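Local coordinates for mRNA-binding protein PUF3 (Saccharomyces cerevisiae, PDB 3K49) that binds 3'-UTRs of mRNAs, mostly those encoding mitochondrial proteins, and promotes deadenylation and decay of COX17 mRNA, at residues A[5-10]-A[30-35]; A[60-65]-A[91-96]. All coordinates share one frame; numbering follows the deposited sequence.

Overall arrangement
Both contacts lie near the N-terminal end of the curved helical array of the Pumilio domain, on the same side of its centre and about 19 Å apart, centre to centre. Contact 1 is a surface contact, and contact 2 is buried. In contact 1 helix 6-12 meets the start of helix 33-37, through a methyl over a histidine ring and a carboxylate beside a leucine and a serine. In contact 2 helix 55-65 meets helix 91-101, a phenylalanine ring having a glutamine over one face and a threonine methyl at its edge. The contacts share no segment, yet they touch. Phe30 packs on Val60, and Ser33 OG is probably hydrogen-bonded to Glu64 OE2, at 2.5 Å.

Contact 1 of 2, residues A[5-10]-A[30-35]; sequences SPLLEQ and FGHSLE
Leu7 lays one methyl over a face of the His32 ring, and this is the tightly packed part of the contact. Leu7 CD1 lies 3.9 Å from the centroid of the His32 ring, 15° off the ring normal. This is a CH-pi contact. The methyl is offset toward the rim, and the nearest ring atoms are CD2 and NE2 of His32, with CD2 at 3.8 Å from Leu7 CD1. The two side chains cross at about a right angle. CG of His32 stands anti to its own carbonyl carbon (chi1 -44°), which carries the ring toward helix 6-12.

The other half of the contact is looser and more polar. Glu35 reaches across with an extended chain, its CG anti to the backbone N (chi1 159°). Its carboxylate ends beside Leu8 and Ser5. Leu8 CD1 comes to 3.6 Å from Glu35 OE2 and to 4.1 Å from Glu35 CG, so the leucine methyl lies against both the chain and the acid group. The exact placement of Ser5 against this carboxylate is doubtful, because the two are modelled too close. Ser5 is exposed at the start of the modelled chain, so this end faces solvent. Leu7 on His32 and Leu8 on Glu35 are van der Waals packing.

His32 occupies the N-cap position of helix 33-37. Leu7 and Leu8 also touch Phe36 of that helix, while Met24 and Asp39 add contacts from loops. Behind the segment, Phe30 and Ser33 pack against helix 55-65. The arrangement is surface packing of a short N-terminal helix on the first Pumilio repeat. It belongs to the N-terminal end of the curved all-helical array of a PUF RNA-binding domain.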
ATOM      1  N   SER A   5     -17.307 -35.348  15.473  1.00 78.60           N
ATOM      2  CA  SER A   5     -17.094 -36.607  14.763  1.00 74.27           C
ATOM      3  C   SER A   5     -15.782 -37.289  15.152  1.00 73.08           C
ATOM      4  O   SER A   5     -14.776 -36.623  15.388  1.00 73.51           O
ATOM      5  CB  SER A   5     -17.155 -36.383  13.254  1.00 79.66           C
ATOM      6  OG  SER A   5     -18.446 -35.949  12.866  1.00 97.93           O
ATOM      7  N   PRO A   6     -15.796 -38.630  15.203  1.00 75.01           N
ATOM      8  CA  PRO A   6     -14.719 -39.500  15.692  1.00 66.91           C
ATOM      9  C   PRO A   6     -13.354 -39.258  15.043  1.00 72.41           C
ATOM     10  O   PRO A   6     -12.341 -39.216  15.743  1.00 75.00           O
ATOM     11  CB  PRO A   6     -15.225 -40.906  15.337  1.00 71.23           C
ATOM     12  CG  PRO A   6     -16.697 -40.775  15.291  1.00 69.81           C
ATOM     13  CD  PRO A   6     -16.967 -39.408  14.755  1.00 71.99           C
ATOM     14  N   LEU A   7     -13.322 -39.128  13.721  1.00 77.92           N
ATOM     15  CA  LEU A   7     -12.067 -38.866  13.012  1.00 66.21           C
ATOM     16  C   LEU A   7     -11.421 -37.556  13.453  1.00 65.82           C
ATOM     17  O   LEU A   7     -10.210 -37.493  13.661  1.00 66.30           O
ATOM     18  CB  LEU A   7     -12.297 -38.873  11.502  1.00 64.08           C
ATOM     19  CG  LEU A   7     -12.230 -40.289  10.929  1.00 71.32           C
ATOM     20  CD1 LEU A   7     -13.163 -40.459   9.746  1.00 78.01           C
ATOM     21  CD2 LEU A   7     -10.817 -40.605  10.534  1.00 76.01           C
ATOM     22  N   LEU A   8     -12.238 -36.515  13.602  1.00 63.33           N
ATOM     23  CA  LEU A   8     -11.762 -35.230  14.107  1.00 73.26           C
ATOM     24  C   LEU A   8     -11.177 -35.355  15.509  1.00 78.22           C
ATOM     25  O   LEU A   8     -10.189 -34.701  15.840  1.00 76.81           O
ATOM     26  CB  LEU A   8     -12.879 -34.184  14.081  1.00 67.88           C
ATOM     27  CG  LEU A   8     -13.037 -33.473  12.734  1.00 64.35           C
ATOM     28  CD1 LEU A   8     -14.244 -32.562  12.725  1.00 60.46           C
ATOM     29  CD2 LEU A   8     -11.759 -32.705  12.378  1.00 59.26           C
ATOM     30  N   GLU A   9     -11.788 -36.209  16.323  1.00 81.54           N
ATOM     31  CA  GLU A   9     -11.292 -36.468  17.668  1.00 80.67           C
ATOM     32  C   GLU A   9     -10.006 -37.283  17.631  1.00 82.09           C
ATOM     33  O   GLU A   9      -9.092 -37.048  18.421  1.00 85.92           O
ATOM     34  CB  GLU A   9     -12.356 -37.190  18.487  1.00 85.45           C
ATOM     35  CG  GLU A   9     -13.698 -36.474  18.503  1.00 88.85           C
ATOM     36  CD  GLU A   9     -14.848 -37.399  18.871  1.00 97.44           C
ATOM     37  OE1 GLU A   9     -14.567 -38.545  19.295  1.00 93.56           O
ATOM     38  OE2 GLU A   9     -16.025 -36.979  18.732  1.00 88.28           O
ATOM     39  N   GLN A  10      -9.939 -38.235  16.706  1.00 79.15           N
ATOM     40  CA  GLN A  10      -8.734 -39.040  16.519  1.00 86.49           C
ATOM     41  C   GLN A  10      -7.585 -38.177  16.006  1.00 90.34           C
ATOM     42  O   GLN A  10      -6.420 -38.575  16.046  1.00 93.06           O
ATOM     43  CB  GLN A  10      -9.004 -40.191  15.546  1.00 93.81           C
ATOM     44  CG  GLN A  10      -7.836 -41.158  15.375  1.00101.53           C
ATOM     45  CD  GLN A  10      -8.092 -42.199  14.298  1.00106.77           C
ATOM     46  OE1 GLN A  10      -8.764 -41.924  13.302  1.00 97.24           O
ATOM     47  NE2 GLN A  10      -7.554 -43.402  14.493  1.00108.66           N
ATOM     48  N   PHE A  30     -11.292 -40.251   3.820  1.00 49.88           N
ATOM     49  CA  PHE A  30     -12.118 -40.307   2.611  1.00 49.86           C
ATOM     50  C   PHE A  30     -13.616 -40.205   2.877  1.00 62.34           C
ATOM     51  O   PHE A  30     -14.384 -39.832   1.985  1.00 71.06           O
ATOM     52  CB  PHE A  30     -11.839 -41.546   1.779  1.00 44.55           C
ATOM     53  CG  PHE A  30     -12.826 -41.748   0.664  1.00 53.54           C
ATOM     54  CD1 PHE A  30     -12.603 -41.192  -0.585  1.00 41.39           C
ATOM     55  CD2 PHE A  30     -13.987 -42.493   0.867  1.00 45.00           C
ATOM     56  CE1 PHE A  30     -13.508 -41.383  -1.618  1.00 43.79           C
ATOM     57  CE2 PHE A  30     -14.900 -42.688  -0.161  1.00 41.52           C
ATOM     58  CZ  PHE A  30     -14.661 -42.134  -1.406  1.00 42.05           C
ATOM     59  N   GLY A  31     -14.047 -40.524   4.090  1.00 45.84           N
ATOM     60  CA  GLY A  31     -15.443 -40.296   4.415  1.00 67.76           C
ATOM     61  C   GLY A  31     -15.855 -38.825   4.541  1.00 72.28           C
ATOM     62  O   GLY A  31     -16.941 -38.424   4.092  1.00 55.15           O
ATOM     63  N   HIS A  32     -14.968 -38.019   5.127  1.00 61.15           N
ATOM     64  CA  HIS A  32     -15.378 -36.791   5.796  1.00 51.61           C
ATOM     65  C   HIS A  32     -14.537 -35.568   5.465  1.00 55.61           C
ATOM     66  O   HIS A  32     -14.197 -34.785   6.357  1.00 57.96           O
ATOM     67  CB  HIS A  32     -15.359 -37.039   7.301  1.00 66.16           C
ATOM     68  CG  HIS A  32     -15.970 -38.343   7.695  1.00 72.82           C
ATOM     69  ND1 HIS A  32     -16.840 -38.478   8.733  1.00 89.81           N
ATOM     70  CD2 HIS A  32     -15.824 -39.583   7.215  1.00 68.18           C
ATOM     71  CE1 HIS A  32     -17.206 -39.735   8.860  1.00 89.43           C
ATOM     72  NE2 HIS A  32     -16.605 -40.430   7.947  1.00 76.48           N
ATOM     73  N   SER A  33     -14.231 -35.385   4.185  1.00 47.17           N
ATOM     74  CA  SER A  33     -13.367 -34.282   3.769  1.00 59.77           C
ATOM     75  C   SER A  33     -14.002 -32.895   4.002  1.00 56.21           C
ATOM     76  O   SER A  33     -13.385 -32.014   4.611  1.00 50.62           O
ATOM     77  CB  SER A  33     -12.963 -34.445   2.306  1.00 48.63           C
ATOM     78  OG  SER A  33     -12.261 -35.655   2.111  1.00 65.76           O
ATOM     79  N   LEU A  34     -15.226 -32.716   3.514  1.00 41.87           N
ATOM     80  CA  LEU A  34     -15.944 -31.451   3.647  1.00 51.38           C
ATOM     81  C   LEU A  34     -16.028 -31.029   5.106  1.00 52.81           C
ATOM     82  O   LEU A  34     -15.838 -29.866   5.436  1.00 58.26           O
ATOM     83  CB  LEU A  34     -17.346 -31.571   3.063  1.00 37.84           C
ATOM     84  CG  LEU A  34     -18.001 -30.222   2.785  1.00 67.37           C
ATOM     85  CD1 LEU A  34     -17.289 -29.562   1.620  1.00 61.89           C
ATOM     86  CD2 LEU A  34     -19.489 -30.376   2.505  1.00 62.44           C
ATOM     87  N   GLU A  35     -16.277 -31.994   5.980  1.00 52.48           N
ATOM     88  CA  GLU A  35     -16.374 -31.732   7.410  1.00 55.72           C
ATOM     89  C   GLU A  35     -14.996 -31.499   8.031  1.00 51.82           C
ATOM     90  O   GLU A  35     -14.871 -30.875   9.078  1.00 54.51           O
ATOM     91  CB  GLU A  35     -17.106 -32.893   8.097  1.00 62.07           C
ATOM     92  CG  GLU A  35     -16.863 -33.039   9.593  1.00 67.96           C
ATOM     93  CD  GLU A  35     -17.075 -34.477  10.077  1.00 87.88           C
ATOM     94  OE1 GLU A  35     -17.949 -35.186   9.521  1.00 81.34           O
ATOM     95  OE2 GLU A  35     -16.354 -34.902  11.008  1.00 87.55           O
TER

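Contact 2 of 2, residues A[60-65]-A[91-96]; sequences VIFNEI and KIQKNT
Helix-to-helix packing along the Pumilio repeat array, between helix 55-65 and helix 91-101, brings Phe62 against Gln93 and Thr96. Gln93 CG sits over the centre of one face of the Phe62 ring. Gln93 CG lies 3.7 Å from the centroid of the Phe62 ring and 10° off its normal, a CH-pi contact. The two side chains run past each other in opposite directions, with ring and amide planes 33° apart. Phe62 CG is anti to the backbone N (chi1 -180°), which sends the ring across to the other helix. Thr96 CG2 meets the ring at its edge, in plane, 3.8 Å from Phe62 CZ. The Thr96 hydroxyl turns back instead, Thr96 OG1 donating to Ile92 O at 3.0 Å. A water accepts from Gln93 NE2; its link to Asn63 OD1 is doubtful. Replacing Phe62 by a residue as small as alanine is likely to open a gap under Gln93 CG and beside Thr96 CG2. Gln93 OE1 accepts from Ser90 N, which would hold the amide in its turn. Phe85 of helix 79-88 meets Phe62 edge-to-face and also touches Gln93, Ile61 and Ile65, so that helix packs against both of the others.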
ATOM      1  N   VAL A  60      -7.964 -37.666  -4.576  1.00 37.00           N
ATOM      2  CA  VAL A  60      -9.044 -38.265  -3.799  1.00 51.22           C
ATOM      3  C   VAL A  60      -9.770 -37.226  -2.967  1.00 43.22           C
ATOM      4  O   VAL A  60     -11.001 -37.232  -2.905  1.00 50.50           O
ATOM      5  CB  VAL A  60      -8.575 -39.468  -2.940  1.00 41.56           C
ATOM      6  CG1 VAL A  60      -9.632 -39.844  -1.931  1.00 41.42           C
ATOM      7  CG2 VAL A  60      -8.260 -40.650  -3.846  1.00 36.83           C
ATOM      8  N   ILE A  61      -9.009 -36.339  -2.332  1.00 40.07           N
ATOM      9  CA  ILE A  61      -9.599 -35.212  -1.611  1.00 44.73           C
ATOM     10  C   ILE A  61     -10.374 -34.301  -2.557  1.00 43.77           C
ATOM     11  O   ILE A  61     -11.520 -33.955  -2.289  1.00 42.08           O
ATOM     12  CB  ILE A  61      -8.541 -34.363  -0.902  1.00 51.09           C
ATOM     13  CG1 ILE A  61      -7.726 -35.230   0.056  1.00 57.72           C
ATOM     14  CG2 ILE A  61      -9.217 -33.232  -0.141  1.00 45.23           C
ATOM     15  CD1 ILE A  61      -8.512 -35.710   1.268  1.00 52.39           C
ATOM     16  N   PHE A  62      -9.751 -33.927  -3.671  1.00 39.90           N
ATOM     17  CA  PHE A  62     -10.375 -32.988  -4.605  1.00 43.71           C
ATOM     18  C   PHE A  62     -11.674 -33.508  -5.200  1.00 48.75           C
ATOM     19  O   PHE A  62     -12.678 -32.799  -5.219  1.00 51.49           O
ATOM     20  CB  PHE A  62      -9.424 -32.611  -5.738  1.00 42.69           C
ATOM     21  CG  PHE A  62     -10.013 -31.640  -6.727  1.00 44.04           C
ATOM     22  CD1 PHE A  62     -10.674 -32.094  -7.860  1.00 43.35           C
ATOM     23  CD2 PHE A  62      -9.894 -30.261  -6.525  1.00 53.38           C
ATOM     24  CE1 PHE A  62     -11.219 -31.199  -8.773  1.00 48.13           C
ATOM     25  CE2 PHE A  62     -10.424 -29.350  -7.436  1.00 39.82           C
ATOM     26  CZ  PHE A  62     -11.091 -29.819  -8.561  1.00 46.98           C
ATOM     27  N   ASN A  63     -11.658 -34.734  -5.709  1.00 47.16           N
ATOM     28  CA  ASN A  63     -12.847 -35.283  -6.357  1.00 52.51           C
ATOM     29  C   ASN A  63     -13.991 -35.452  -5.363  1.00 55.57           C
ATOM     30  O   ASN A  63     -15.161 -35.563  -5.739  1.00 55.06           O
ATOM     31  CB  ASN A  63     -12.520 -36.595  -7.080  1.00 40.17           C
ATOM     32  CG  ASN A  63     -11.497 -36.401  -8.188  1.00 61.57           C
ATOM     33  OD1 ASN A  63     -11.223 -35.270  -8.602  1.00 61.82           O
ATOM     34  ND2 ASN A  63     -10.919 -37.500  -8.670  1.00 56.74           N
ATOM     35  N   GLU A  64     -13.639 -35.436  -4.085  1.00 42.61           N
ATOM     36  CA  GLU A  64     -14.625 -35.528  -3.030  1.00 42.52           C
ATOM     37  C   GLU A  64     -15.254 -34.169  -2.682  1.00 52.74           C
ATOM     38  O   GLU A  64     -16.450 -34.089  -2.414  1.00 55.33           O
ATOM     39  CB  GLU A  64     -13.983 -36.138  -1.784  1.00 46.80           C
ATOM     40  CG  GLU A  64     -14.971 -36.723  -0.791  1.00 52.38           C
ATOM     41  CD  GLU A  64     -14.354 -36.924   0.584  1.00 60.84           C
ATOM     42  OE1 GLU A  64     -15.015 -36.593   1.604  1.00 62.86           O
ATOM     43  OE2 GLU A  64     -13.197 -37.403   0.636  1.00 54.71           O
ATOM     44  N   ILE A  65     -14.458 -33.103  -2.671  1.00 47.08           N
ATOM     45  CA  ILE A  65     -14.978 -31.814  -2.221  1.00 37.89           C
ATOM     46  C   ILE A  65     -15.269 -30.861  -3.360  1.00 38.19           C
ATOM     47  O   ILE A  65     -15.666 -29.737  -3.113  1.00 46.63           O
ATOM     48  CB  ILE A  65     -14.002 -31.088  -1.272  1.00 40.54           C
ATOM     49  CG1 ILE A  65     -12.681 -30.811  -1.999  1.00 47.37           C
ATOM     50  CG2 ILE A  65     -13.795 -31.875   0.011  1.00 42.09           C
ATOM     51  CD1 ILE A  65     -11.829 -29.763  -1.352  1.00 39.89           C
ATOM     52  N   LYS A  91      -3.289 -28.822 -13.301  1.00 33.73           N
ATOM     53  CA  LYS A  91      -4.017 -28.064 -14.314  1.00 46.22           C
ATOM     54  C   LYS A  91      -5.494 -28.457 -14.364  1.00 45.69           C
ATOM     55  O   LYS A  91      -6.390 -27.616 -14.255  1.00 49.21           O
ATOM     56  CB  LYS A  91      -3.367 -28.269 -15.683  1.00 49.72           C
ATOM     57  CG  LYS A  91      -3.115 -26.983 -16.458  1.00 70.44           C
ATOM     58  CD  LYS A  91      -1.969 -27.175 -17.456  1.00 88.49           C
ATOM     59  CE  LYS A  91      -1.316 -25.854 -17.848  1.00 81.39           C
ATOM     60  NZ  LYS A  91      -0.056 -26.076 -18.606  1.00 81.37           N
ATOM     61  N   ILE A  92      -5.742 -29.745 -14.534  1.00 46.96           N
ATOM     62  CA  ILE A  92      -7.099 -30.265 -14.561  1.00 40.83           C
ATOM     63  C   ILE A  92      -7.901 -29.778 -13.359  1.00 40.69           C
ATOM     64  O   ILE A  92      -9.065 -29.430 -13.496  1.00 44.35           O
ATOM     65  CB  ILE A  92      -7.107 -31.807 -14.558  1.00 53.11           C
ATOM     66  CG1 ILE A  92      -6.300 -32.348 -15.740  1.00 78.81           C
ATOM     67  CG2 ILE A  92      -8.533 -32.333 -14.589  1.00 50.02           C
ATOM     68  CD1 ILE A  92      -6.831 -31.911 -17.090  1.00 86.38           C
ATOM     69  N   GLN A  93      -7.292 -29.777 -12.177  1.00 43.64           N
ATOM     70  CA  GLN A  93      -8.003 -29.375 -10.957  1.00 41.00           C
ATOM     71  C   GLN A  93      -8.239 -27.865 -10.895  1.00 44.47           C
ATOM     72  O   GLN A  93      -9.319 -27.403 -10.548  1.00 40.79           O
ATOM     73  CB  GLN A  93      -7.266 -29.873  -9.712  1.00 35.76           C
ATOM     74  CG  GLN A  93      -7.466 -31.365  -9.506  1.00 44.99           C
ATOM     75  CD  GLN A  93      -6.429 -32.011  -8.620  1.00 40.20           C
ATOM     76  OE1 GLN A  93      -5.432 -31.397  -8.241  1.00 49.34           O
ATOM     77  NE2 GLN A  93      -6.655 -33.268  -8.295  1.00 49.88           N
ATOM     78  N   LYS A  94      -7.215 -27.103 -11.242  1.00 44.68           N
ATOM     79  CA  LYS A  94      -7.341 -25.671 -11.315  1.00 38.32           C
ATOM     80  C   LYS A  94      -8.426 -25.267 -12.322  1.00 38.10           C
ATOM     81  O   LYS A  94      -9.281 -24.452 -11.994  1.00 44.05           O
ATOM     82  CB  LYS A  94      -5.975 -25.039 -11.626  1.00 35.64           C
ATOM     83  CG  LYS A  94      -5.002 -25.162 -10.459  1.00 39.34           C
ATOM     84  CD  LYS A  94      -3.774 -24.295 -10.625  1.00 30.33           C
ATOM     85  CE  LYS A  94      -2.575 -25.070 -11.119  1.00 53.81           C
ATOM     86  NZ  LYS A  94      -1.298 -24.320 -10.851  1.00 47.36           N
ATOM     87  N   ASN A  95      -8.412 -25.856 -13.519  1.00 40.19           N
ATOM     88  CA  ASN A  95      -9.413 -25.562 -14.546  1.00 40.41           C
ATOM     89  C   ASN A  95     -10.828 -25.817 -14.044  1.00 49.05           C
ATOM     90  O   ASN A  95     -11.759 -25.074 -14.346  1.00 57.04           O
ATOM     91  CB  ASN A  95      -9.176 -26.394 -15.808  1.00 39.04           C
ATOM     92  CG  ASN A  95      -7.891 -26.025 -16.526  1.00 56.49           C
ATOM     93  OD1 ASN A  95      -7.271 -24.995 -16.236  1.00 51.68           O
ATOM     94  ND2 ASN A  95      -7.479 -26.871 -17.474  1.00 55.57           N
ATOM     95  N   THR A  96     -10.981 -26.872 -13.262  1.00 41.52           N
ATOM     96  CA  THR A  96     -12.285 -27.252 -12.751  1.00 44.66           C
ATOM     97  C   THR A  96     -12.846 -26.224 -11.778  1.00 42.37           C
ATOM     98  O   THR A  96     -14.037 -25.926 -11.805  1.00 44.15           O
ATOM     99  CB  THR A  96     -12.218 -28.633 -12.073  1.00 42.98           C
ATOM    100  OG1 THR A  96     -11.990 -29.638 -13.071  1.00 46.49           O
ATOM    101  CG2 THR A  96     -13.507 -28.937 -11.313  1.00 40.09           C
TER
HETATM  102  O   HOH W   1      -9.006 -34.661  -9.437  1.00 41.29           O